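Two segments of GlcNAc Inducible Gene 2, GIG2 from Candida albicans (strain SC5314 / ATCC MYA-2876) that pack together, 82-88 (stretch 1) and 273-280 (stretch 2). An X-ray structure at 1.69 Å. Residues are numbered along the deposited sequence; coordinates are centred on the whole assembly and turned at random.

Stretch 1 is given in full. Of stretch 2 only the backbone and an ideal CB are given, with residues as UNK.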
# COMPACT_ATOMS: atom_id res chain seq x y z
N PHE A 82 2.98 15.74 0.24
CA PHE A 82 2.58 14.33 0.07
C PHE A 82 3.79 13.51 -0.40
O PHE A 82 4.07 12.48 0.18
CB PHE A 82 1.46 14.15 -0.88
CG PHE A 82 1.20 12.69 -1.22
CD1 PHE A 82 0.75 11.81 -0.26
CD2 PHE A 82 1.48 12.24 -2.49
CE1 PHE A 82 0.51 10.49 -0.58
CE2 PHE A 82 1.30 10.92 -2.82
CZ PHE A 82 0.88 10.02 -1.83
N LYS A 83 4.56 13.98 -1.40
CA LYS A 83 5.71 13.22 -1.80
C LYS A 83 6.77 13.07 -0.71
O LYS A 83 7.50 12.10 -0.73
CB LYS A 83 6.33 13.75 -3.08
CG LYS A 83 5.36 13.66 -4.26
CD LYS A 83 6.11 13.80 -5.58
CE LYS A 83 5.24 13.33 -6.71
NZ LYS A 83 5.97 13.06 -8.01
N GLN A 84 6.95 14.07 0.16
CA GLN A 84 7.87 13.99 1.29
C GLN A 84 7.37 13.07 2.39
O GLN A 84 8.11 12.24 2.97
CB GLN A 84 8.15 15.42 1.86
CG GLN A 84 8.99 15.41 3.15
CD GLN A 84 8.90 16.63 4.12
OE1 GLN A 84 7.91 17.39 4.25
NE2 GLN A 84 9.99 16.81 4.81
N ARG A 85 6.11 13.21 2.71
CA ARG A 85 5.59 12.63 3.93
C ARG A 85 4.87 11.30 3.73
O ARG A 85 4.71 10.52 4.70
CB ARG A 85 4.70 13.65 4.64
CG ARG A 85 5.52 14.85 5.11
CD ARG A 85 4.79 16.01 5.72
NE ARG A 85 5.76 17.11 5.87
CZ ARG A 85 5.58 18.09 6.73
NH1 ARG A 85 4.46 18.15 7.47
NH2 ARG A 85 6.48 19.07 6.81
N GLY A 86 4.46 11.06 2.47
CA GLY A 86 3.95 9.77 2.02
C GLY A 86 2.55 9.41 2.48
O GLY A 86 2.14 8.25 2.42
N CYS A 87 1.79 10.37 3.02
CA CYS A 87 0.42 10.13 3.48
C CYS A 87 -0.34 11.46 3.24
O CYS A 87 0.26 12.53 3.04
CB CYS A 87 0.35 9.68 4.97
SG CYS A 87 1.31 10.79 6.03
N LEU A 88 -1.62 11.35 3.19
CA LEU A 88 -2.54 12.47 2.94
C LEU A 88 -3.91 12.14 3.47
O LEU A 88 -4.44 11.07 3.18
CB LEU A 88 -2.63 12.72 1.43
CG LEU A 88 -3.60 13.83 0.98
CD1 LEU A 88 -3.21 15.22 1.50
CD2 LEU A 88 -3.52 13.87 -0.55
N UNK A 273 -1.76 5.07 12.80
CA UNK A 273 -0.52 5.75 13.12
C UNK A 273 0.44 5.52 11.93
O UNK A 273 0.48 4.48 11.36
CB UNK A 273 0.07 5.24 14.44
N UNK A 274 1.20 6.55 11.62
CA UNK A 274 2.11 6.50 10.52
C UNK A 274 3.45 7.15 10.89
O UNK A 274 3.52 7.90 11.86
CB UNK A 274 1.49 7.18 9.30
N UNK A 275 4.46 6.88 10.10
CA UNK A 275 5.74 7.57 10.18
C UNK A 275 5.80 8.40 8.92
O UNK A 275 6.23 7.90 7.87
CB UNK A 275 6.93 6.61 10.31
N UNK A 276 5.47 9.70 9.00
CA UNK A 276 5.24 10.47 7.81
C UNK A 276 6.53 11.02 7.18
O UNK A 276 6.76 12.25 7.04
CB UNK A 276 4.29 11.62 8.14
N UNK A 277 7.47 10.12 6.90
CA UNK A 277 8.69 10.55 6.26
C UNK A 277 9.12 9.39 5.33
O UNK A 277 9.78 8.44 5.74
CB UNK A 277 9.77 10.90 7.29
N UNK A 278 8.83 9.51 4.04
CA UNK A 278 8.88 8.34 3.17
C UNK A 278 10.33 7.96 2.82
O UNK A 278 10.73 6.80 2.96
CB UNK A 278 8.08 8.60 1.89
N UNK A 279 11.09 8.94 2.32
CA UNK A 279 12.44 8.72 1.91
C UNK A 279 13.33 8.31 3.05
O UNK A 279 14.09 7.34 2.90
CB UNK A 279 12.99 9.98 1.24
N UNK A 280 13.31 9.02 4.16
CA UNK A 280 14.17 8.63 5.28
C UNK A 280 13.82 7.26 5.80
O UNK A 280 14.71 6.46 6.17
CB UNK A 280 14.07 9.65 6.42

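Position 273 lies in a strand, and nothing of stretch 1 comes within 5.5 Å of its ideal CB. Any residue tolerant of extended angles would do. It is R273, whose NE is hydrogen-bonded elsewhere in the structure.

Position 274 continues the strand, and its CA-to-CB bond points toward stretch 1, with the ideal CB 4.9 Å from SG of C87. That gap leaves room for a modest, mainly apolar group against the sulfur; alanine, valine or isoleucine would suit, and threonine would if its methyl faced the sulfur. The extended backbone favours the beta-branched ones. The residue is V274, with chi1 in the m well, and its CG2 packs 4.2 Å from C87 SG.

At 275 the CB points away and meets nothing of stretch 1, so the contact asks for no particular side chain. The residue is L275; its O accepts a hydrogen bond from N of 277 at 2.7 Å, spanning 276.

Position 276 points sideways, its ideal CB 3.6 Å from R85 O and 3.7 Å from C87 SG. Such close quarters suit a compact apolar residue, alanine or proline for instance. A phi of -84° lies within proline's range, and no bond to stretch 1 uses the backbone N. The deposited P276 sets its CB 3.8 Å from C87 SG, while its backbone O receives a CA-H...O contact, 3.3 Å from R85 CA to P276 O.

Position 277 directly precedes a helix, and its CB points away from stretch 1. Serine, threonine, aspartate or asparagine would be the usual N-cap candidates. It is S277, yet its side chain makes no capping bond; OG is hydrogen-bonded elsewhere in the structure.

Position 278 opens the helix with its CB toward stretch 1, 3.8 Å from Q84 O and 4.3 Å from G86 CA. Its free amide points almost straight at the carbonyl of Q84, which excludes proline; a flexible apolar chain such as leucine or methionine could extend along the helix end. L278 donates from N to Q84 O at 3.0 Å and 177°, and its CD2 lies 4.1 Å from both G86 CA and K83 O. Glycine at G86 suits both its positive phi and this packing: an ideal CB there would sit 3.1 Å from L278 CB.

Positions 279 and 280 point sideways, with no stretch 1 atom near either CB, so many helix formers fit. They are K279 and L280. A water accepts from K279 N at 3.0 Å and donates to Q84 O at 2.7 Å.

Stretch 2 273-280: RVLPSLKL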
# COMPACT_ATOMS: atom_id res chain seq x y z
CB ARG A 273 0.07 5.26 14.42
CG ARG A 273 -0.89 5.49 15.56
CD ARG A 273 -0.52 4.83 16.83
NE ARG A 273 0.86 4.88 17.23
CZ ARG A 273 1.43 5.88 17.86
NH1 ARG A 273 0.77 7.01 18.11
NH2 ARG A 273 2.66 5.77 18.21
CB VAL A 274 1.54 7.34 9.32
CG1 VAL A 274 0.31 6.69 8.76
CG2 VAL A 274 1.18 8.77 9.72
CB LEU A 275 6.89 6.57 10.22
CG LEU A 275 8.10 7.02 10.97
CD1 LEU A 275 9.14 5.88 10.93
CD2 LEU A 275 8.62 8.25 10.34
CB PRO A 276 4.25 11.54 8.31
CG PRO A 276 4.78 11.84 9.69
CD PRO A 276 5.01 10.43 10.21
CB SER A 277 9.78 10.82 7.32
OG SER A 277 11.04 11.21 6.72
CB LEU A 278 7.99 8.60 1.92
CG LEU A 278 7.93 7.55 0.87
CD1 LEU A 278 7.45 6.23 1.45
CD2 LEU A 278 6.91 8.05 -0.20
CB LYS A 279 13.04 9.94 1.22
CG LYS A 279 14.38 9.75 0.54
CD LYS A 279 14.95 11.11 0.14
CE LYS A 279 14.30 11.67 -1.10
NZ LYS A 279 14.75 13.06 -1.32
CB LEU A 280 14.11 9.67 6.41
CG LEU A 280 14.70 11.00 6.12
CD1 LEU A 280 14.61 11.92 7.31
CD2 LEU A 280 16.13 10.92 5.65
O HOH W 1 10.60 11.92 1.98
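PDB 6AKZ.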